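Local coordinates for Orf c02003 protein (Sulfolobus solfataricus P2, PDB 2Q00) that is of unknown function but belongs to the archaeal PaREP1/PaREP8 family and folds into an all-helical domain, probably related to the C-terminal domain of kanamycin nucleotidyltransferase, at residues D22-C27 and H95-N100; Y31-E36 and E109-L114; L40-N45 and E49-V54; T77-L82 and V115-N120. All coordinates share one frame; numbering follows the deposited sequence.

Interaction 1. Residues D22-C27 and H95-N100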
loop_
_atom_site.group_PDB
_atom_site.type_symbol
_atom_site.label_atom_id
_atom_site.label_comp_id
_atom_site.label_asym_id
_atom_site.label_seq_id
_atom_site.Cartn_x
_atom_site.Cartn_y
_atom_site.Cartn_z
ATOM N N ASP A 22 14.392 7.032 -10.077
ATOM C CA ASP A 22 14.208 7.701 -8.787
ATOM C C ASP A 22 13.609 6.709 -7.784
ATOM O O ASP A 22 12.406 6.736 -7.502
ATOM C CB ASP A 22 13.285 8.914 -8.942
ATOM C CG ASP A 22 13.379 9.867 -7.765
ATOM O OD1 ASP A 22 13.555 9.381 -6.622
ATOM O OD2 ASP A 22 13.270 11.099 -7.976
ATOM N N LEU A 23 14.459 5.834 -7.253
ATOM C CA LEU A 23 14.038 4.802 -6.308
ATOM C C LEU A 23 13.440 5.323 -5.005
ATOM O O LEU A 23 12.468 4.754 -4.488
ATOM C CB LEU A 23 15.218 3.878 -6.001
ATOM C CG LEU A 23 15.751 3.125 -7.221
ATOM C CD1 LEU A 23 17.114 2.519 -6.915
ATOM C CD2 LEU A 23 14.762 2.051 -7.632
ATOM N N VAL A 24 14.017 6.401 -4.480
ATOM C CA VAL A 24 13.539 6.990 -3.237
ATOM C C VAL A 24 12.091 7.454 -3.344
ATOM O O VAL A 24 11.270 7.204 -2.456
ATOM C CB VAL A 24 14.395 8.195 -2.844
ATOM C CG1 VAL A 24 13.935 8.747 -1.502
ATOM C CG2 VAL A 24 15.859 7.784 -2.790
ATOM N N GLN A 25 11.785 8.142 -4.438
ATOM C CA GLN A 25 10.444 8.657 -4.668
ATOM C C GLN A 25 9.463 7.534 -4.959
ATOM O O GLN A 25 8.355 7.510 -4.409
ATOM C CB GLN A 25 10.472 9.662 -5.825
ATOM C CG GLN A 25 10.852 11.070 -5.391
ATOM C CD GLN A 25 9.698 11.782 -4.700
ATOM O OE1 GLN A 25 8.713 12.152 -5.344
ATOM N NE2 GLN A 25 9.805 11.962 -3.385
ATOM N N ALA A 26 9.877 6.606 -5.815
ATOM C CA ALA A 26 9.050 5.472 -6.187
ATOM C C ALA A 26 8.620 4.692 -4.949
ATOM O O ALA A 26 7.428 4.407 -4.772
ATOM C CB ALA A 26 9.812 4.560 -7.163
ATOM N N CYS A 27 9.579 4.348 -4.091
ATOM C CA CYS A 27 9.269 3.608 -2.861
ATOM C C CYS A 27 8.157 4.279 -2.066
ATOM O O CYS A 27 7.197 3.632 -1.640
ATOM C CB CYS A 27 10.512 3.493 -1.963
ATOM S SG CYS A 27 11.807 2.412 -2.609
ATOM N N HIS A 95 13.063 6.065 3.762
ATOM C CA HIS A 95 13.813 6.588 4.898
ATOM C C HIS A 95 15.291 6.209 4.950
ATOM O O HIS A 95 16.157 7.090 4.964
ATOM C CB HIS A 95 13.110 6.190 6.204
ATOM C CG HIS A 95 11.763 6.828 6.380
ATOM N ND1 HIS A 95 11.595 8.189 6.523
ATOM C CD2 HIS A 95 10.518 6.290 6.407
ATOM C CE1 HIS A 95 10.305 8.463 6.628
ATOM N NE2 HIS A 95 9.630 7.329 6.560
ATOM N N GLU A 96 15.581 4.909 4.957
ATOM C CA GLU A 96 16.961 4.432 5.044
ATOM C C GLU A 96 17.793 4.471 3.754
ATOM O O GLU A 96 19.020 4.373 3.809
ATOM C CB GLU A 96 16.969 3.017 5.631
ATOM C CG GLU A 96 16.678 2.956 7.135
ATOM C CD GLU A 96 16.437 1.530 7.633
ATOM O OE1 GLU A 96 17.154 0.610 7.177
ATOM O OE2 GLU A 96 15.539 1.332 8.484
ATOM N N LEU A 97 17.141 4.606 2.602
ATOM C CA LEU A 97 17.853 4.673 1.321
ATOM C C LEU A 97 18.797 3.482 1.146
ATOM O O LEU A 97 19.945 3.649 0.742
ATOM C CB LEU A 97 18.675 5.969 1.252
ATOM C CG LEU A 97 18.076 7.238 1.880
ATOM C CD1 LEU A 97 19.118 8.352 1.885
ATOM C CD2 LEU A 97 16.829 7.673 1.118
ATOM N N SER A 98 18.309 2.280 1.435
ATOM C CA SER A 98 19.144 1.087 1.340
ATOM C C SER A 98 18.613 -0.078 0.497
ATOM O O SER A 98 18.956 -1.238 0.755
ATOM C CB SER A 98 19.449 0.580 2.753
ATOM O OG SER A 98 18.260 0.444 3.515
ATOM N N LEU A 99 17.794 0.211 -0.511
ATOM C CA LEU A 99 17.241 -0.846 -1.364
ATOM C C LEU A 99 17.698 -0.719 -2.809
ATOM O O LEU A 99 17.673 0.372 -3.381
ATOM C CB LEU A 99 15.710 -0.819 -1.328
ATOM C CG LEU A 99 15.012 -1.374 -0.084
ATOM C CD1 LEU A 99 13.512 -1.062 -0.138
ATOM C CD2 LEU A 99 15.253 -2.873 -0.007
ATOM N N ASN A 100 18.111 -1.837 -3.398
ATOM C CA ASN A 100 18.555 -1.844 -4.791
ATOM C C ASN A 100 17.327 -1.915 -5.694
ATOM O O ASN A 100 16.236 -2.248 -5.242
ATOM C CB ASN A 100 19.478 -3.040 -5.054
#
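Val-24 and Leu-97 make a small apolar contact at the surface end of the domain, where the first turn of helix 23-45 meets the loop leading from helix 79-95 to helix 101-122. It shows how a helix start can be seated against a connecting loop with no hydrogen bond between the two. Leu-97 brings one branch to the contact: CD2 enters the fork of Val-24, 4.0 Å from CG1 and 4.0 Å from CG2, while the two side chains slant across one another. Leu-97 is the first residue after helix 79-95 to leave helical geometry, with a positive phi of 53°. The following Ser-98 ties the turn back to that helix by bonding to Glu-92 through both its backbone and its OG.

The contact closes one end of a helical bundle, where the loop between two helices lies against the start of a third. That start is capped: Asp-22 is the N-cap of helix 23-45, and its OD1 accepts from Gln-25 N at 3.1 Å, a fairly straight bond (157° at the hydrogen) that arrives 43° out of the carboxylate plane. Next to it, Leu-23 aims its side chain at the loop, and CD1 comes 4.2 Å from the backbone O of Leu-99. The side chain of Leu-99 also points toward the helix but stays at a looser distance, filling in beside Val-104 and Leu-107 of helix 101-122. Leu-23 and Cys-27 touch Val-104 as well, and Val-24 leans on Phe-94 of helix 79-95.

Interaction 2. Residues Y31-E36 and E109-L114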
loop_
_atom_site.group_PDB
_atom_site.type_symbol
_atom_site.label_atom_id
_atom_site.label_comp_id
_atom_site.label_asym_id
_atom_site.label_seq_id
_atom_site.Cartn_x
_atom_site.Cartn_y
_atom_site.Cartn_z
ATOM N N TYR A 31 4.381 2.966 -1.384
ATOM C CA TYR A 31 3.854 2.818 -0.038
ATOM C C TYR A 31 2.515 3.554 0.073
ATOM O O TYR A 31 1.551 3.021 0.608
ATOM C CB TYR A 31 4.837 3.363 0.995
ATOM C CG TYR A 31 4.316 3.250 2.411
ATOM C CD1 TYR A 31 4.072 1.998 2.987
ATOM C CD2 TYR A 31 4.048 4.392 3.170
ATOM C CE1 TYR A 31 3.575 1.890 4.276
ATOM C CE2 TYR A 31 3.551 4.292 4.462
ATOM C CZ TYR A 31 3.314 3.035 5.007
ATOM O OH TYR A 31 2.786 2.920 6.262
ATOM N N LYS A 32 2.465 4.784 -0.427
ATOM C CA LYS A 32 1.227 5.558 -0.396
ATOM C C LYS A 32 0.138 4.806 -1.152
ATOM O O LYS A 32 -1.020 4.832 -0.755
ATOM C CB LYS A 32 1.438 6.943 -1.008
ATOM C CG LYS A 32 2.178 7.899 -0.093
ATOM C CD LYS A 32 2.325 9.273 -0.721
ATOM C CE LYS A 32 2.979 10.275 0.236
ATOM N NZ LYS A 32 3.009 11.641 -0.398
ATOM N N ALA A 33 0.518 4.130 -2.235
ATOM C CA ALA A 33 -0.434 3.343 -3.010
ATOM C C ALA A 33 -0.989 2.258 -2.099
ATOM O O ALA A 33 -2.183 1.952 -2.131
ATOM C CB ALA A 33 0.251 2.699 -4.243
ATOM N N ALA A 34 -0.113 1.678 -1.283
ATOM C CA ALA A 34 -0.514 0.616 -0.358
ATOM C C ALA A 34 -1.426 1.146 0.736
ATOM O O ALA A 34 -2.422 0.510 1.090
ATOM C CB ALA A 34 0.713 -0.036 0.262
ATOM N N GLU A 35 -1.095 2.316 1.269
ATOM C CA GLU A 35 -1.919 2.879 2.318
ATOM C C GLU A 35 -3.354 3.079 1.820
ATOM O O GLU A 35 -4.317 2.703 2.499
ATOM C CB GLU A 35 -1.341 4.201 2.793
ATOM C CG GLU A 35 -2.179 4.834 3.894
ATOM C CD GLU A 35 -1.563 6.099 4.460
ATOM O OE1 GLU A 35 -0.345 6.089 4.759
ATOM O OE2 GLU A 35 -2.306 7.095 4.617
ATOM N N GLU A 36 -3.484 3.639 0.616
ATOM C CA GLU A 36 -4.790 3.888 0.016
ATOM C C GLU A 36 -5.546 2.597 -0.249
ATOM O O GLU A 36 -6.773 2.549 -0.129
ATOM C CB GLU A 36 -4.637 4.666 -1.291
ATOM C CG GLU A 36 -3.995 6.028 -1.116
ATOM C CD GLU A 36 -4.814 6.931 -0.223
ATOM O OE1 GLU A 36 -6.007 7.133 -0.532
ATOM O OE2 GLU A 36 -4.265 7.437 0.783
ATOM N N GLU A 109 5.944 -5.275 -6.318
ATOM C CA GLU A 109 5.038 -6.252 -6.918
ATOM C C GLU A 109 3.971 -6.697 -5.914
ATOM O O GLU A 109 2.847 -7.012 -6.296
ATOM C CB GLU A 109 5.828 -7.457 -7.437
ATOM C CG GLU A 109 5.068 -8.321 -8.441
ATOM C CD GLU A 109 4.472 -7.522 -9.614
ATOM O OE1 GLU A 109 5.180 -6.678 -10.236
ATOM O OE2 GLU A 109 3.283 -7.756 -9.914
ATOM N N ASP A 110 4.318 -6.724 -4.631
ATOM C CA ASP A 110 3.350 -7.110 -3.603
ATOM C C ASP A 110 2.327 -5.967 -3.424
ATOM O O ASP A 110 1.162 -6.195 -3.039
ATOM C CB ASP A 110 4.058 -7.400 -2.265
ATOM C CG ASP A 110 4.859 -8.708 -2.277
ATOM O OD1 ASP A 110 4.464 -9.679 -2.965
ATOM O OD2 ASP A 110 5.890 -8.772 -1.568
ATOM N N VAL A 111 2.779 -4.741 -3.682
ATOM C CA VAL A 111 1.899 -3.580 -3.596
ATOM C C VAL A 111 0.859 -3.669 -4.723
ATOM O O VAL A 111 -0.328 -3.450 -4.496
ATOM C CB VAL A 111 2.678 -2.260 -3.758
ATOM C CG1 VAL A 111 1.709 -1.089 -3.760
ATOM C CG2 VAL A 111 3.688 -2.111 -2.632
ATOM N N ARG A 112 1.316 -4.004 -5.930
ATOM C CA ARG A 112 0.425 -4.123 -7.078
ATOM C C ARG A 112 -0.737 -5.057 -6.764
ATOM O O ARG A 112 -1.900 -4.736 -7.014
ATOM C CB ARG A 112 1.170 -4.670 -8.296
ATOM C CG ARG A 112 0.462 -4.410 -9.630
ATOM C CD ARG A 112 0.760 -5.492 -10.680
ATOM N NE ARG A 112 0.755 -4.978 -12.055
ATOM C CZ ARG A 112 -0.269 -4.354 -12.647
ATOM N NH1 ARG A 112 -1.416 -4.146 -12.000
ATOM N NH2 ARG A 112 -0.138 -3.921 -13.896
ATOM N N LYS A 113 -0.414 -6.216 -6.210
ATOM C CA LYS A 113 -1.415 -7.221 -5.866
ATOM C C LYS A 113 -2.382 -6.664 -4.830
ATOM O O LYS A 113 -3.572 -6.962 -4.829
ATOM C CB LYS A 113 -0.709 -8.472 -5.316
ATOM C CG LYS A 113 -1.546 -9.746 -5.335
ATOM C CD LYS A 113 -0.663 -10.989 -5.131
ATOM C CE LYS A 113 -1.459 -12.293 -5.166
ATOM N NZ LYS A 113 -0.582 -13.463 -4.860
ATOM N N LEU A 114 -1.852 -5.847 -3.942
ATOM C CA LEU A 114 -2.668 -5.260 -2.903
ATOM C C LEU A 114 -3.599 -4.238 -3.530
ATOM O O LEU A 114 -4.793 -4.201 -3.243
ATOM C CB LEU A 114 -1.757 -4.592 -1.875
ATOM C CG LEU A 114 -2.415 -3.914 -0.687
ATOM C CD1 LEU A 114 -3.422 -4.850 -0.030
ATOM C CD2 LEU A 114 -1.327 -3.488 0.283
#
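Val-111 lays its CG1 methyl over the backbone and small side chains of Ala-33 and Ala-34, a clear case of a branched residue set against a pair of adjacent alanines. CG1 lies 4.1 Å from Ala-33 CB and 4.1 Å from Ala-34 N, with Ala-34 CB a little farther at 4.3 Å. The methyl reaches this position because CG1 extends anti to the backbone N (chi1 176°), with CG2 beside that N; the valine side chain also meets Leu-89 of helix 79-95.

One turn later along the same helix, Leu-114 adds the second point of contact. Its CD2 stands 4.0 Å from Ala-34 CB, and the alanine methyl therefore touches both Val-111 and Leu-114. The leucine continues along helix 23-45 to Ala-37 and Leu-41, while Trp-83 and Ala-86 of helix 79-95 press on Ala-34 from their own helix. All four touching residues are buried, and the centre of the joint lies about 3 Å from the centre of the chain.

With alanines facing the valine, the backbones can come close: the CA atoms of Ala-34 and Val-111 are 5.8 Å apart, and the segment axes approach to 9.2 Å. The two segments run in nearly the same direction, inclined by 27°. Side-by-side packing of this kind, with small residues on one helix receiving aliphatic branches from another, is characteristic of the interior of an all-helical bundle.

Interaction 3. Residues L40-N45 and E49-V54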
loop_
_atom_site.group_PDB
_atom_site.type_symbol
_atom_site.label_atom_id
_atom_site.label_comp_id
_atom_site.label_asym_id
_atom_site.label_seq_id
_atom_site.Cartn_x
_atom_site.Cartn_y
_atom_site.Cartn_z
ATOM N N LEU A 40 -9.233 1.858 1.279
ATOM C CA LEU A 40 -10.311 1.447 0.388
ATOM C C LEU A 40 -10.926 0.135 0.838
ATOM O O LEU A 40 -12.146 -0.029 0.839
ATOM C CB LEU A 40 -9.790 1.304 -1.045
ATOM C CG LEU A 40 -10.839 1.130 -2.140
ATOM C CD1 LEU A 40 -11.785 2.327 -2.124
ATOM C CD2 LEU A 40 -10.146 0.999 -3.502
ATOM N N LEU A 41 -10.071 -0.802 1.225
ATOM C CA LEU A 41 -10.518 -2.113 1.675
ATOM C C LEU A 41 -11.229 -2.044 3.014
ATOM O O LEU A 41 -12.158 -2.811 3.264
ATOM C CB LEU A 41 -9.322 -3.063 1.767
ATOM C CG LEU A 41 -8.771 -3.532 0.420
ATOM C CD1 LEU A 41 -7.408 -4.192 0.603
ATOM C CD2 LEU A 41 -9.772 -4.492 -0.214
ATOM N N VAL A 42 -10.776 -1.142 3.881
ATOM C CA VAL A 42 -11.402 -0.966 5.186
ATOM C C VAL A 42 -12.819 -0.446 4.944
ATOM O O VAL A 42 -13.791 -0.944 5.521
ATOM C CB VAL A 42 -10.639 0.070 6.047
ATOM C CG1 VAL A 42 -11.444 0.414 7.292
ATOM C CG2 VAL A 42 -9.281 -0.478 6.435
ATOM N N ILE A 43 -12.912 0.560 4.076
ATOM C CA ILE A 43 -14.179 1.176 3.718
ATOM C C ILE A 43 -15.150 0.168 3.116
ATOM O O ILE A 43 -16.305 0.094 3.524
ATOM C CB ILE A 43 -13.967 2.316 2.701
ATOM C CG1 ILE A 43 -13.107 3.417 3.329
ATOM C CG2 ILE A 43 -15.309 2.861 2.227
ATOM C CD1 ILE A 43 -13.679 4.010 4.609
ATOM N N GLU A 44 -14.682 -0.607 2.145
ATOM C CA GLU A 44 -15.538 -1.599 1.505
ATOM C C GLU A 44 -15.969 -2.718 2.457
ATOM O O GLU A 44 -17.158 -3.015 2.569
ATOM C CB GLU A 44 -14.843 -2.195 0.280
ATOM C CG GLU A 44 -14.617 -1.194 -0.843
ATOM C CD GLU A 44 -15.904 -0.509 -1.282
ATOM O OE1 GLU A 44 -16.861 -1.228 -1.667
ATOM O OE2 GLU A 44 -15.951 0.746 -1.241
ATOM N N ASN A 45 -15.014 -3.344 3.137
ATOM C CA ASN A 45 -15.354 -4.409 4.072
ATOM C C ASN A 45 -16.073 -3.815 5.270
ATOM O O ASN A 45 -16.558 -4.537 6.139
ATOM C CB ASN A 45 -14.104 -5.150 4.545
ATOM C CG ASN A 45 -13.641 -6.192 3.557
ATOM O OD1 ASN A 45 -13.145 -5.869 2.477
ATOM N ND2 ASN A 45 -13.811 -7.460 3.919
ATOM N N GLU A 49 -14.490 -0.588 13.428
ATOM C CA GLU A 49 -13.474 -0.732 14.463
ATOM C C GLU A 49 -12.287 0.206 14.291
ATOM O O GLU A 49 -11.971 0.998 15.181
ATOM C CB GLU A 49 -12.971 -2.178 14.495
ATOM C CG GLU A 49 -14.082 -3.213 14.512
ATOM C CD GLU A 49 -14.135 -4.033 13.234
ATOM O OE1 GLU A 49 -13.161 -4.765 12.956
ATOM O OE2 GLU A 49 -15.149 -3.950 12.509
ATOM N N ILE A 50 -11.627 0.111 13.144
ATOM C CA ILE A 50 -10.461 0.942 12.878
ATOM C C ILE A 50 -10.819 2.357 12.440
ATOM O O ILE A 50 -10.112 3.315 12.762
ATOM C CB ILE A 50 -9.552 0.294 11.812
ATOM C CG1 ILE A 50 -8.369 1.215 11.514
ATOM C CG2 ILE A 50 -10.350 0.003 10.556
ATOM C CD1 ILE A 50 -7.458 0.705 10.431
ATOM N N THR A 51 -11.914 2.494 11.700
ATOM C CA THR A 51 -12.334 3.812 11.248
ATOM C C THR A 51 -12.682 4.692 12.447
ATOM O O THR A 51 -12.522 5.913 12.398
ATOM C CB THR A 51 -13.538 3.720 10.300
ATOM O OG1 THR A 51 -14.428 2.697 10.755
ATOM C CG2 THR A 51 -13.074 3.414 8.883
ATOM N N ASN A 52 -13.160 4.072 13.521
ATOM C CA ASN A 52 -13.491 4.824 14.721
ATOM C C ASN A 52 -12.168 5.256 15.335
ATOM O O ASN A 52 -12.035 6.359 15.877
ATOM C CB ASN A 52 -14.264 3.956 15.716
ATOM C CG ASN A 52 -15.595 3.489 15.170
ATOM O OD1 ASN A 52 -16.286 4.229 14.471
ATOM N ND2 ASN A 52 -15.971 2.258 15.498
ATOM N N ASN A 53 -11.187 4.368 15.226
ATOM C CA ASN A 53 -9.849 4.602 15.748
ATOM C C ASN A 53 -9.188 5.758 14.987
ATOM O O ASN A 53 -8.124 6.242 15.375
ATOM C CB ASN A 53 -9.017 3.319 15.607
ATOM C CG ASN A 53 -7.878 3.242 16.608
ATOM O OD1 ASN A 53 -7.001 4.108 16.640
ATOM N ND2 ASN A 53 -7.884 2.197 17.430
ATOM N N VAL A 54 -9.829 6.195 13.905
ATOM C CA VAL A 54 -9.309 7.297 13.098
ATOM C C VAL A 54 -9.542 8.662 13.769
ATOM O O VAL A 54 -10.684 9.060 14.034
ATOM C CB VAL A 54 -9.952 7.309 11.691
ATOM C CG1 VAL A 54 -9.430 8.490 10.888
ATOM C CG2 VAL A 54 -9.645 6.005 10.973
#
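Val-42, near the end of helix 23-45, packs against Ile-50 and Thr-51 of the short helix 48-52, closing a tight turn between two helices in which the chain doubles back on itself within a few residues. The side chain can be followed outward. Val-42 CB already points at the short helix and lies 4.5 Å from Ile-50 CG2. From there CG1, anti to the backbone N (chi1 170°), does the touching: it meets Ile-50 CG2 at 3.5 Å, a tight methyl-to-methyl approach, and Thr-51 CG2 at 3.8 Å. The other branch is looser, with Val-42 CG2 passing Ile-50 CG2 at 4.3 Å.

The partners differ in how they come in. Ile-50 crosses the valine at about a right angle and offers the methyl lodged between its own backbone N and carbonyl carbon, while its CG1 arm extends elsewhere; the residue is buried, with Trp-60, Asn-64 and Ala-68 also around it. Thr-51 runs past Val-42 in the opposite sense, with its methyl toward the valine and OG1 bonded to Leu-47 O and weakly to Lys-48 O. The same Leu-47, in the connecting turn, also touches Val-42.

At the more exposed margin, Ile-43 leaves its helix pointing away from the turn but bends back through two successive kinks, which bring its CD1 to 4.4 Å from Thr-51 CG2.

Interaction 4. Residues T77-L82 and V115-N120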
loop_
_atom_site.group_PDB
_atom_site.type_symbol
_atom_site.label_atom_id
_atom_site.label_comp_id
_atom_site.label_asym_id
_atom_site.label_seq_id
_atom_site.Cartn_x
_atom_site.Cartn_y
_atom_site.Cartn_z
ATOM N N THR A 77 -6.315 -13.864 3.027
ATOM C CA THR A 77 -5.136 -14.239 3.801
ATOM C C THR A 77 -3.829 -13.502 3.465
ATOM O O THR A 77 -3.018 -13.235 4.359
ATOM C CB THR A 77 -4.896 -15.785 3.734
ATOM O OG1 THR A 77 -5.091 -16.263 2.392
ATOM C CG2 THR A 77 -5.863 -16.513 4.670
ATOM N N GLU A 78 -3.633 -13.138 2.201
ATOM C CA GLU A 78 -2.407 -12.458 1.783
ATOM C C GLU A 78 -2.179 -10.994 2.150
ATOM O O GLU A 78 -1.031 -10.577 2.284
ATOM C CB GLU A 78 -2.238 -12.535 0.272
ATOM C CG GLU A 78 -2.260 -13.909 -0.335
ATOM C CD GLU A 78 -1.792 -13.873 -1.779
ATOM O OE1 GLU A 78 -0.609 -13.520 -2.013
ATOM O OE2 GLU A 78 -2.601 -14.180 -2.683
ATOM N N ILE A 79 -3.225 -10.198 2.326
ATOM C CA ILE A 79 -2.955 -8.782 2.563
ATOM C C ILE A 79 -2.078 -8.427 3.752
ATOM O O ILE A 79 -1.299 -7.473 3.677
ATOM C CB ILE A 79 -4.255 -7.902 2.562
ATOM C CG1 ILE A 79 -4.890 -7.865 3.937
ATOM C CG2 ILE A 79 -5.258 -8.437 1.518
ATOM C CD1 ILE A 79 -5.643 -9.123 4.270
ATOM N N PRO A 80 -2.166 -9.176 4.857
ATOM C CA PRO A 80 -1.277 -8.765 5.949
ATOM C C PRO A 80 0.195 -8.864 5.538
ATOM O O PRO A 80 1.018 -8.048 5.946
ATOM C CB PRO A 80 -1.641 -9.723 7.084
ATOM C CG PRO A 80 -2.133 -10.959 6.351
ATOM C CD PRO A 80 -2.951 -10.368 5.223
ATOM N N ILE A 81 0.535 -9.845 4.710
ATOM C CA ILE A 81 1.921 -9.964 4.281
ATOM C C ILE A 81 2.272 -9.045 3.108
ATOM O O ILE A 81 3.433 -8.672 2.946
ATOM C CB ILE A 81 2.289 -11.428 3.979
ATOM C CG1 ILE A 81 1.108 -12.155 3.356
ATOM C CG2 ILE A 81 2.666 -12.135 5.278
ATOM C CD1 ILE A 81 1.395 -13.607 3.011
ATOM N N LEU A 82 1.284 -8.663 2.303
ATOM C CA LEU A 82 1.542 -7.734 1.205
ATOM C C LEU A 82 1.832 -6.401 1.885
ATOM O O LEU A 82 2.708 -5.632 1.467
ATOM C CB LEU A 82 0.322 -7.605 0.297
ATOM C CG LEU A 82 0.148 -8.634 -0.826
ATOM C CD1 LEU A 82 0.579 -9.998 -0.348
ATOM C CD2 LEU A 82 -1.305 -8.664 -1.276
ATOM N N VAL A 115 -3.042 -3.416 -4.405
ATOM C CA VAL A 115 -3.815 -2.378 -5.057
ATOM C C VAL A 115 -5.007 -2.968 -5.797
ATOM O O VAL A 115 -6.137 -2.511 -5.618
ATOM C CB VAL A 115 -2.935 -1.572 -6.037
ATOM C CG1 VAL A 115 -3.779 -0.600 -6.832
ATOM C CG2 VAL A 115 -1.867 -0.815 -5.256
ATOM N N ILE A 116 -4.758 -3.997 -6.604
ATOM C CA ILE A 116 -5.828 -4.617 -7.373
ATOM C C ILE A 116 -6.864 -5.287 -6.483
ATOM O O ILE A 116 -8.047 -5.275 -6.800
ATOM C CB ILE A 116 -5.277 -5.639 -8.381
ATOM C CG1 ILE A 116 -4.610 -6.793 -7.638
ATOM C CG2 ILE A 116 -4.281 -4.947 -9.323
ATOM C CD1 ILE A 116 -4.205 -7.955 -8.535
ATOM N N PHE A 117 -6.439 -5.867 -5.369
ATOM C CA PHE A 117 -7.401 -6.488 -4.478
ATOM C C PHE A 117 -8.405 -5.420 -4.070
ATOM O O PHE A 117 -9.611 -5.657 -4.085
ATOM C CB PHE A 117 -6.722 -7.060 -3.226
ATOM C CG PHE A 117 -6.092 -8.416 -3.432
ATOM C CD1 PHE A 117 -6.759 -9.410 -4.152
ATOM C CD2 PHE A 117 -4.851 -8.716 -2.863
ATOM C CE1 PHE A 117 -6.199 -10.685 -4.300
ATOM C CE2 PHE A 117 -4.286 -9.981 -3.004
ATOM C CZ PHE A 117 -4.955 -10.971 -3.721
ATOM N N ALA A 118 -7.896 -4.244 -3.714
ATOM C CA ALA A 118 -8.753 -3.141 -3.307
ATOM C C ALA A 118 -9.718 -2.786 -4.431
ATOM O O ALA A 118 -10.941 -2.874 -4.284
ATOM C CB ALA A 118 -7.910 -1.936 -2.945
ATOM N N VAL A 119 -9.149 -2.392 -5.562
ATOM C CA VAL A 119 -9.929 -2.032 -6.731
ATOM C C VAL A 119 -11.054 -3.036 -6.988
ATOM O O VAL A 119 -12.144 -2.664 -7.431
ATOM C CB VAL A 119 -9.023 -1.961 -7.960
ATOM C CG1 VAL A 119 -9.848 -1.661 -9.196
ATOM C CG2 VAL A 119 -7.979 -0.887 -7.752
ATOM N N ASN A 120 -10.789 -4.305 -6.699
ATOM C CA ASN A 120 -11.781 -5.352 -6.907
ATOM C C ASN A 120 -12.873 -5.359 -5.854
ATOM O O ASN A 120 -14.027 -5.648 -6.158
ATOM C CB ASN A 120 -11.103 -6.716 -6.951
ATOM C CG ASN A 120 -10.512 -7.016 -8.308
ATOM O OD1 ASN A 120 -9.957 -6.131 -8.964
ATOM N ND2 ASN A 120 -10.623 -8.267 -8.740
#
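Leu-82 against the Phe-117 ring is the tight part of this contact; Ile-79 and Glu-78 touch the same ring more loosely. The leucine meets the ring at its rim: Leu-82 CD2 lies in the ring plane, 3.7 Å from Phe-117 CE2 and 3.9 Å from Phe-117 CD2, with the two side chains crossing at about a right angle. In Phe-117, CG lies anti to the carbonyl carbon, beside the backbone N (chi1 -82°), and the ring reaches out to the other segment with its edge toward Leu-82. Ile-79 adds a lighter touch, its CG2 standing 4.4 Å from Phe-117 CD2. Both Leu-82 and Ile-79 are buried, and both also pack on Leu-114, one turn before the ring.

The pieces joined are the start of helix 79-95 and the later part of helix 101-122, consecutive helices that run antiparallel as a helical hairpin. The contact thus lies far from the loop that links them, at the end of the hairpin where the chain does not turn.

Toward the partly exposed side the packing thins to a polar approach. Glu-78, extended beyond CG, brings OE2 to 4.1 Å from Phe-117 CZ, near the ring plane and with the carboxylate almost upright to the ring at 78°. There the acidic oxygen faces the slightly positive C-H rim, probably a mildly favourable neighbourhood. The stronger tie of this carboxylate is elsewhere: OE1 makes a salt bridge to Lys-113, on the same helix as the phenylalanine. Asn-76, in the preceding loop, holds Glu-78 N through its side chain and touches Phe-117.

In the fold
From the N terminus, helix 23-45 supplies the first partners of interactions 1, 2 and 3 in turn. Interaction 3 closes almost at once, at 49-54, tying that helix to helix 48-52: it lies wholly within the spans of interactions 1 and 2 and precedes interaction 4. Segment 77-82 then opens interaction 4 before interaction 1 closes at 95-100, interaction 2 at 109-114 and interaction 4 at 115-120, so these three cross one another. Interaction 1 joins the start of helix 23-45 to the loop 95-100, interaction 2 joins helices 23-45 and 101-122, and interaction 4, its centre 8 Å from that of interaction 2, joins helices 79-95 and 101-122. Interactions 1 and 3 lie on opposite sides of the chain's centre.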